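Local coordinates for mannose recognizing lectin (Marasmius oreades, PDB 4TKC), which binds mannose and probably acts as a carbohydrate-recognizing lectin of the bulb-type family, at residues A[5-8]-A[9-13]. Residues are numbered along the deposited sequence; the frame is centred on the assembly and turned at random.
Sequences HPYG and STLPE
With CG of Tyr-7 anti to its own carbonyl carbon (chi1 -72°) and CG of Leu-11 set opposite its backbone N (chi1 -158°), the phenol ring and the leucine branch swing to meet on the inside of a tight bend. Methyl CD1 of Leu-11 sits over one face of the Tyr-7 ring, 3.6 Å from its centroid and displaced toward the rim on the CD2–CE2 side, a CH-pi contact. On the same side of the ring plane, but out beyond the CD1–CE1 side, CD of Pro-12 lies 3.7 Å from Tyr-7 CD1, approaching obliquely. The bend itself is a type II' beta turn from Tyr-7 to Thr-10, closed by a nearly straight bond from Thr-10 N to Tyr-7 O (3.2 Å, 170° at the hydrogen) in which the N-H arrives from above the carbonyl plane. Gly-8 occupies the positive-phi corner. On the outer side of the turn, Ser-9 OG and Thr-10 OG1 hydrogen-bond at 2.8 Å. The turn leads the chain from beside strand 21-24 into strand 10-12, an outermost strand, within this chain, of one of the three antiparallel four-stranded sheets of the beta-prism II fold, where Leu-11 pairs through its backbone with Leu-93. The backbone N-H of Val-16 donates to Tyr-7 OH, which must give its own hydrogen to the carbonyl O of Asn-14 of the second subunit, so the hydroxyl's rotation is probably fixed at the dimer interface.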
loop_
_atom_site.group_PDB
_atom_site.type_symbol
_atom_site.label_atom_id
_atom_site.label_comp_id
_atom_site.label_asym_id
_atom_site.label_seq_id
_atom_site.Cartn_x
_atom_site.Cartn_y
_atom_site.Cartn_z
ATOM N N HIS A 5 -8.585 0.432 6.548
ATOM C CA HIS A 5 -7.337 0.586 7.282
ATOM C C HIS A 5 -6.427 -0.643 7.148
ATOM O O HIS A 5 -6.554 -1.585 7.926
ATOM C CB HIS A 5 -7.672 0.835 8.741
ATOM C CG HIS A 5 -8.563 2.014 8.936
ATOM N ND1 HIS A 5 -9.674 1.984 9.756
ATOM C CD2 HIS A 5 -8.557 3.233 8.347
ATOM C CE1 HIS A 5 -10.265 3.167 9.724
ATOM N NE2 HIS A 5 -9.588 3.954 8.906
ATOM N N PRO A 6 -5.497 -0.616 6.153
ATOM C CA PRO A 6 -4.692 -1.828 5.905
ATOM C C PRO A 6 -3.474 -1.912 6.798
ATOM O O PRO A 6 -2.735 -2.887 6.755
ATOM C CB PRO A 6 -4.245 -1.670 4.459
ATOM C CG PRO A 6 -4.999 -0.536 3.881
ATOM C CD PRO A 6 -5.407 0.333 5.040
ATOM N N TYR A 7 -3.278 -0.862 7.617
ATOM C CA TYR A 7 -2.007 -0.660 8.306
ATOM C C TYR A 7 -2.141 -0.289 9.784
ATOM O O TYR A 7 -1.120 0.037 10.414
ATOM C CB TYR A 7 -1.220 0.464 7.607
ATOM C CG TYR A 7 -0.647 0.093 6.282
ATOM C CD1 TYR A 7 0.511 -0.632 6.247
ATOM C CD2 TYR A 7 -1.095 0.694 5.139
ATOM C CE1 TYR A 7 1.038 -1.010 5.027
ATOM C CE2 TYR A 7 -0.564 0.340 3.902
ATOM C CZ TYR A 7 0.561 -0.445 3.873
ATOM O OH TYR A 7 1.125 -0.749 2.614
ATOM N N GLY A 8 -3.354 -0.318 10.332
ATOM C CA GLY A 8 -3.570 0.289 11.668
ATOM C C GLY A 8 -3.121 1.758 11.660
ATOM O O GLY A 8 -3.475 2.537 10.787
ATOM N N SER A 9 -2.235 2.077 12.602
ATOM C CA SER A 9 -1.756 3.455 12.748
ATOM C C SER A 9 -0.546 3.873 11.928
ATOM O O SER A 9 -0.219 5.053 11.791
ATOM C CB SER A 9 -1.353 3.699 14.223
ATOM O OG SER A 9 -0.200 2.914 14.561
ATOM N N THR A 10 0.129 2.886 11.329
ATOM C CA THR A 10 1.495 3.107 10.929
ATOM C C THR A 10 1.814 2.650 9.498
ATOM O O THR A 10 1.528 1.494 9.128
ATOM C CB THR A 10 2.449 2.420 11.934
ATOM O OG1 THR A 10 2.232 2.950 13.261
ATOM C CG2 THR A 10 3.931 2.556 11.525
ATOM N N LEU A 11 2.359 3.556 8.696
ATOM C CA LEU A 11 2.820 3.277 7.335
ATOM C C LEU A 11 4.313 3.027 7.374
ATOM O O LEU A 11 5.090 3.946 7.560
ATOM C CB LEU A 11 2.524 4.474 6.411
ATOM C CG LEU A 11 2.453 4.135 4.930
ATOM C CD1 LEU A 11 1.339 3.126 4.648
ATOM C CD2 LEU A 11 2.261 5.378 4.096
ATOM N N PRO A 12 4.736 1.766 7.318
ATOM C CA PRO A 12 6.168 1.452 7.269
ATOM C C PRO A 12 6.784 1.664 5.868
ATOM O O PRO A 12 6.078 2.048 4.943
ATOM C CB PRO A 12 6.211 -0.037 7.655
ATOM C CG PRO A 12 4.846 -0.555 7.410
ATOM C CD PRO A 12 3.899 0.564 7.144
ATOM N N GLU A 13 8.110 1.543 5.773
ATOM C CA GLU A 13 8.773 1.555 4.456
ATOM C C GLU A 13 8.117 0.581 3.484
ATOM O O GLU A 13 7.685 -0.498 3.881
ATOM C CB GLU A 13 10.268 1.272 4.567
ATOM C CG GLU A 13 11.017 2.380 5.331
ATOM C CD GLU A 13 12.534 2.141 5.370
ATOM O OE1 GLU A 13 13.048 1.391 4.507
ATOM O OE2 GLU A 13 13.206 2.665 6.279
#